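Local coordinates for protein aminotransferase, class I (Staphylococcus aureus, PDB 2O1B) that probably catalyses the reversible, pyridoxal-5'-phosphate-dependent transfer of amino groups between amino acids and 2-oxo acids, as an aspartate aminotransferase of class I, at residues A[98-111]-A[231-243]. Sequence-based numbering, arbitrary orientation.
Sequences YQRQYNVTLDKEDE and KNPSILASENGKD
Lys242 reaches across to 105-111 and spends its ammonium group on a carbonyl and a carboxylate there. Its NZ donates to Thr105 O at 2.8 Å, meeting that carbonyl nearly head-on, and forms a salt bridge with Glu111, 3.0 Å from OE1 on the syn side but 30° out of the carboxylate plane, and weakly bonded to OE2. A long, flexible lysine suits this place: a bend at chi3 (-59°) swings the amine to the acceptors while CD lies against Leu106 CD2. Glu111 OE1 also accepts from Asp107 N on its anti side, so the carboxylate ties the 107-111 turn together as well as pairing with the lysine. Asp107 OD1 takes the N-H groups of Glu109 and Asp110 from opposite faces of its plane, an Asx turn widened to an Asx motif by Asp110 N, just before strand 112-115, an outer strand of the seven-stranded mixed sheet in the PLP-dependent aminotransferase fold. Apolar side chains fill the middle: branched Val104 presents CG1 to Leu236 CB at 3.8 Å and CG2 to Ala237 CB. At the other end, Lys231 NZ donates to Gln101 OE1 (3.0 Å) and to a water, which also accepts from Tyr102 OH and donates to Asn232 O. Ser234 CB makes an off-centre CH-pi contact with the Tyr102 ring, while its small hydroxyl can both accept from Leu236 N, in an ST turn, and hydrogen-bond Glu247 OE1, which also partners Tyr98 OH.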
loop_
_atom_site.group_PDB
_atom_site.type_symbol
_atom_site.label_atom_id
_atom_site.label_comp_id
_atom_site.label_asym_id
_atom_site.label_seq_id
_atom_site.Cartn_x
_atom_site.Cartn_y
_atom_site.Cartn_z
ATOM N N TYR A 98 1.879 -22.264 -7.938
ATOM C CA TYR A 98 1.377 -22.283 -9.308
ATOM C C TYR A 98 1.730 -23.536 -10.109
ATOM O O TYR A 98 0.904 -24.025 -10.886
ATOM C CB TYR A 98 1.723 -20.991 -10.049
ATOM C CG TYR A 98 0.519 -20.084 -10.092
ATOM C CD1 TYR A 98 0.032 -19.483 -8.924
ATOM C CD2 TYR A 98 -0.169 -19.873 -11.283
ATOM C CE1 TYR A 98 -1.110 -18.671 -8.957
ATOM C CE2 TYR A 98 -1.297 -19.053 -11.328
ATOM C CZ TYR A 98 -1.763 -18.463 -10.164
ATOM O OH TYR A 98 -2.883 -17.667 -10.213
ATOM N N GLN A 99 2.927 -24.076 -9.889
ATOM C CA GLN A 99 3.343 -25.307 -10.548
ATOM C C GLN A 99 2.475 -26.502 -10.144
ATOM O O GLN A 99 1.912 -27.177 -11.005
ATOM C CB GLN A 99 4.830 -25.614 -10.286
ATOM C CG GLN A 99 5.345 -26.841 -11.036
ATOM C CD GLN A 99 5.278 -26.677 -12.542
ATOM O OE1 GLN A 99 5.839 -25.735 -13.109
ATOM N NE2 GLN A 99 4.588 -27.590 -13.197
ATOM N N ARG A 100 2.369 -26.779 -8.845
ATOM C CA ARG A 100 1.581 -27.945 -8.429
ATOM C C ARG A 100 0.067 -27.710 -8.511
ATOM O O ARG A 100 -0.693 -28.665 -8.639
ATOM C CB ARG A 100 2.014 -28.494 -7.059
ATOM C CG ARG A 100 1.804 -27.550 -5.913
ATOM C CD ARG A 100 2.129 -28.192 -4.570
ATOM N NE ARG A 100 1.555 -27.360 -3.516
ATOM C CZ ARG A 100 2.173 -26.342 -2.918
ATOM N NH1 ARG A 100 3.425 -26.021 -3.225
ATOM N NH2 ARG A 100 1.529 -25.645 -1.998
ATOM N N GLN A 101 -0.366 -26.449 -8.457
ATOM C CA GLN A 101 -1.794 -26.144 -8.570
ATOM C C GLN A 101 -2.273 -26.139 -10.028
ATOM O O GLN A 101 -3.286 -26.771 -10.352
ATOM C CB GLN A 101 -2.157 -24.815 -7.870
ATOM C CG GLN A 101 -2.144 -24.864 -6.326
ATOM C CD GLN A 101 -3.373 -25.536 -5.725
ATOM O OE1 GLN A 101 -4.367 -25.778 -6.418
ATOM N NE2 GLN A 101 -3.317 -25.823 -4.424
ATOM N N TYR A 102 -1.544 -25.441 -10.899
ATOM C CA TYR A 102 -2.011 -25.181 -12.265
ATOM C C TYR A 102 -1.056 -25.617 -13.392
ATOM O O TYR A 102 -1.314 -25.330 -14.569
ATOM C CB TYR A 102 -2.398 -23.698 -12.411
ATOM C CG TYR A 102 -3.349 -23.220 -11.328
ATOM C CD1 TYR A 102 -2.916 -22.367 -10.317
ATOM C CD2 TYR A 102 -4.680 -23.646 -11.301
ATOM C CE1 TYR A 102 -3.789 -21.938 -9.302
ATOM C CE2 TYR A 102 -5.558 -23.213 -10.300
ATOM C CZ TYR A 102 -5.108 -22.372 -9.301
ATOM O OH TYR A 102 -5.975 -21.963 -8.296
ATOM N N ASN A 103 0.015 -26.331 -13.037
ATOM C CA ASN A 103 1.080 -26.717 -13.985
ATOM C C ASN A 103 1.599 -25.529 -14.811
ATOM O O ASN A 103 1.849 -25.643 -16.016
ATOM C CB ASN A 103 0.647 -27.897 -14.881
ATOM C CG ASN A 103 1.836 -28.608 -15.535
ATOM O OD1 ASN A 103 2.928 -28.683 -14.962
ATOM N ND2 ASN A 103 1.622 -29.141 -16.739
ATOM N N VAL A 104 1.744 -24.388 -14.137
ATOM C CA VAL A 104 2.223 -23.160 -14.750
ATOM C C VAL A 104 3.637 -22.901 -14.264
ATOM O O VAL A 104 3.865 -22.777 -13.055
ATOM C CB VAL A 104 1.337 -21.943 -14.382
ATOM C CG1 VAL A 104 1.922 -20.658 -14.948
ATOM C CG2 VAL A 104 -0.095 -22.133 -14.881
ATOM N N THR A 105 4.572 -22.828 -15.209
ATOM C CA THR A 105 5.970 -22.536 -14.901
ATOM C C THR A 105 6.203 -21.035 -14.899
ATOM O O THR A 105 5.948 -20.350 -15.905
ATOM C CB THR A 105 6.938 -23.169 -15.920
ATOM O OG1 THR A 105 6.694 -22.609 -17.217
ATOM C CG2 THR A 105 6.746 -24.659 -15.981
ATOM N N LEU A 106 6.686 -20.529 -13.769
ATOM C CA LEU A 106 6.950 -19.106 -13.616
ATOM C C LEU A 106 8.378 -18.834 -13.177
ATOM O O LEU A 106 8.943 -19.590 -12.386
ATOM C CB LEU A 106 6.012 -18.526 -12.576
ATOM C CG LEU A 106 4.535 -18.668 -12.872
ATOM C CD1 LEU A 106 3.811 -18.499 -11.564
ATOM C CD2 LEU A 106 4.107 -17.657 -13.920
ATOM N N ASP A 107 8.945 -17.744 -13.693
ATOM C CA ASP A 107 10.266 -17.282 -13.269
ATOM C C ASP A 107 10.139 -16.338 -12.067
ATOM O O ASP A 107 9.373 -15.376 -12.104
ATOM C CB ASP A 107 10.993 -16.592 -14.430
ATOM C CG ASP A 107 12.394 -16.122 -14.049
ATOM O OD1 ASP A 107 12.521 -15.175 -13.239
ATOM O OD2 ASP A 107 13.369 -16.702 -14.566
ATOM N N LYS A 108 10.912 -16.610 -11.019
ATOM C CA LYS A 108 10.821 -15.853 -9.765
ATOM C C LYS A 108 11.113 -14.360 -9.893
ATOM O O LYS A 108 10.519 -13.546 -9.190
ATOM C CB LYS A 108 11.756 -16.441 -8.716
ATOM C CG LYS A 108 11.429 -17.843 -8.272
ATOM C CD LYS A 108 12.260 -18.217 -7.038
ATOM C CE LYS A 108 13.722 -18.489 -7.378
ATOM N NZ LYS A 108 14.474 -17.211 -7.530
ATOM N N GLU A 109 12.031 -13.995 -10.774
ATOM C CA GLU A 109 12.349 -12.591 -10.973
ATOM C C GLU A 109 11.409 -11.952 -11.981
ATOM O O GLU A 109 10.861 -10.873 -11.739
ATOM C CB GLU A 109 13.807 -12.427 -11.421
ATOM C CG GLU A 109 14.774 -11.947 -10.352
ATOM C CD GLU A 109 14.507 -12.520 -8.963
ATOM O OE1 GLU A 109 14.134 -11.728 -8.079
ATOM O OE2 GLU A 109 14.671 -13.748 -8.749
ATOM N N ASP A 110 11.199 -12.627 -13.101
ATOM C CA ASP A 110 10.559 -11.998 -14.246
ATOM C C ASP A 110 9.039 -11.996 -14.170
ATOM O O ASP A 110 8.377 -11.136 -14.775
ATOM C CB ASP A 110 10.989 -12.700 -15.541
ATOM C CG ASP A 110 12.458 -12.473 -15.887
ATOM O OD1 ASP A 110 13.103 -11.563 -15.304
ATOM O OD2 ASP A 110 12.966 -13.214 -16.764
ATOM N N GLU A 111 8.486 -12.985 -13.474
ATOM C CA GLU A 111 7.063 -13.306 -13.612
ATOM C C GLU A 111 6.298 -13.390 -12.290
ATOM O O GLU A 111 5.216 -13.967 -12.231
ATOM C CB GLU A 111 6.895 -14.592 -14.446
ATOM C CG GLU A 111 7.489 -14.449 -15.849
ATOM C CD GLU A 111 7.487 -15.721 -16.675
ATOM O OE1 GLU A 111 7.649 -16.818 -16.109
ATOM O OE2 GLU A 111 7.351 -15.606 -17.917
ATOM N N LYS A 231 -12.567 -27.665 -10.628
ATOM C CA LYS A 231 -11.482 -26.787 -10.182
ATOM C C LYS A 231 -11.381 -25.634 -11.164
ATOM O O LYS A 231 -11.362 -25.850 -12.363
ATOM C CB LYS A 231 -10.156 -27.549 -10.141
ATOM C CG LYS A 231 -8.941 -26.684 -9.796
ATOM C CD LYS A 231 -7.791 -27.521 -9.213
ATOM C CE LYS A 231 -6.643 -26.634 -8.710
ATOM N NZ LYS A 231 -7.083 -25.670 -7.625
ATOM N N ASN A 232 -11.331 -24.412 -10.658
ATOM C CA ASN A 232 -11.216 -23.241 -11.527
ATOM C C ASN A 232 -9.877 -23.233 -12.246
ATOM O O ASN A 232 -8.849 -23.480 -11.616
ATOM C CB ASN A 232 -11.349 -21.952 -10.718
ATOM C CG ASN A 232 -12.697 -21.818 -10.048
ATOM O OD1 ASN A 232 -13.748 -21.847 -10.703
ATOM N ND2 ASN A 232 -12.676 -21.648 -8.738
ATOM N N PRO A 233 -9.886 -22.953 -13.563
ATOM C CA PRO A 233 -8.656 -22.872 -14.333
ATOM C C PRO A 233 -7.925 -21.531 -14.204
ATOM O O PRO A 233 -8.554 -20.482 -14.013
ATOM C CB PRO A 233 -9.141 -23.059 -15.773
ATOM C CG PRO A 233 -10.476 -22.506 -15.778
ATOM C CD PRO A 233 -11.067 -22.728 -14.411
ATOM N N SER A 234 -6.600 -21.592 -14.324
ATOM C CA SER A 234 -5.766 -20.407 -14.421
ATOM C C SER A 234 -5.763 -19.932 -15.880
ATOM O O SER A 234 -5.739 -20.755 -16.791
ATOM C CB SER A 234 -4.341 -20.750 -13.986
ATOM O OG SER A 234 -3.463 -19.640 -14.140
ATOM N N ILE A 235 -5.769 -18.620 -16.102
ATOM C CA ILE A 235 -5.580 -18.096 -17.461
ATOM C C ILE A 235 -4.167 -18.419 -17.976
ATOM O O ILE A 235 -3.945 -18.530 -19.182
ATOM C CB ILE A 235 -5.856 -16.572 -17.545
ATOM C CG1 ILE A 235 -5.995 -16.127 -19.009
ATOM C CG2 ILE A 235 -4.774 -15.756 -16.777
ATOM C CD1 ILE A 235 -6.538 -14.704 -19.193
ATOM N N LEU A 236 -3.218 -18.582 -17.050
ATOM C CA LEU A 236 -1.835 -18.885 -17.417
ATOM C C LEU A 236 -1.594 -20.351 -17.777
ATOM O O LEU A 236 -0.531 -20.683 -18.299
ATOM C CB LEU A 236 -0.856 -18.433 -16.331
ATOM C CG LEU A 236 -0.887 -16.969 -15.882
ATOM C CD1 LEU A 236 0.266 -16.731 -14.940
ATOM C CD2 LEU A 236 -0.806 -16.035 -17.050
ATOM N N ALA A 237 -2.570 -21.223 -17.518
ATOM C CA ALA A 237 -2.464 -22.631 -17.933
ATOM C C ALA A 237 -2.940 -22.836 -19.372
ATOM O O ALA A 237 -2.731 -23.900 -19.964
ATOM C CB ALA A 237 -3.221 -23.545 -16.974
ATOM N N SER A 238 -3.593 -21.824 -19.930
ATOM C CA SER A 238 -3.945 -21.847 -21.349
ATOM C C SER A 238 -2.701 -21.510 -22.164
ATOM O O SER A 238 -1.941 -20.630 -21.783
ATOM C CB SER A 238 -5.062 -20.844 -21.645
ATOM O OG SER A 238 -6.324 -21.329 -21.213
ATOM N N GLU A 239 -2.481 -22.216 -23.269
ATOM C CA GLU A 239 -1.324 -21.958 -24.122
ATOM C C GLU A 239 -1.254 -20.476 -24.491
ATOM O O GLU A 239 -2.269 -19.881 -24.849
ATOM C CB GLU A 239 -1.374 -22.830 -25.382
ATOM C CG GLU A 239 -0.008 -23.022 -26.033
ATOM C CD GLU A 239 -0.077 -23.645 -27.419
ATOM O OE1 GLU A 239 -0.976 -24.479 -27.673
ATOM O OE2 GLU A 239 0.790 -23.305 -28.257
ATOM N N ASN A 240 -0.064 -19.886 -24.363
ATOM C CA ASN A 240 0.173 -18.463 -24.685
ATOM C C ASN A 240 -0.402 -17.453 -23.670
ATOM O O ASN A 240 -0.340 -16.242 -23.902
ATOM C CB ASN A 240 -0.321 -18.099 -26.109
ATOM C CG ASN A 240 0.239 -19.010 -27.192
ATOM O OD1 ASN A 240 1.442 -19.263 -27.248
ATOM N ND2 ASN A 240 -0.637 -19.495 -28.074
ATOM N N GLY A 241 -0.944 -17.946 -22.552
ATOM C CA GLY A 241 -1.524 -17.088 -21.509
ATOM C C GLY A 241 -0.615 -15.961 -21.039
ATOM O O GLY A 241 -1.037 -14.800 -20.948
ATOM N N LYS A 242 0.639 -16.303 -20.749
ATOM C CA LYS A 242 1.615 -15.337 -20.251
ATOM C C LYS A 242 1.992 -14.271 -21.279
ATOM O O LYS A 242 2.565 -13.243 -20.919
ATOM C CB LYS A 242 2.872 -16.046 -19.737
ATOM C CG LYS A 242 2.625 -16.925 -18.516
ATOM C CD LYS A 242 3.925 -17.347 -17.822
ATOM C CE LYS A 242 4.847 -18.124 -18.747
ATOM N NZ LYS A 242 6.118 -18.480 -18.044
ATOM N N ASP A 243 1.678 -14.512 -22.548
ATOM C CA ASP A 243 1.963 -13.543 -23.608
ATOM C C ASP A 243 1.027 -12.351 -23.561
ATOM O O ASP A 243 1.352 -11.275 -24.062
ATOM C CB ASP A 243 1.825 -14.194 -24.978
ATOM C CG ASP A 243 2.915 -15.200 -25.275
ATOM O OD1 ASP A 243 3.773 -15.479 -24.408
ATOM O OD2 ASP A 243 2.899 -15.724 -26.402
HETATM O O HOH W 1 -8.226 -23.462 -8.841
#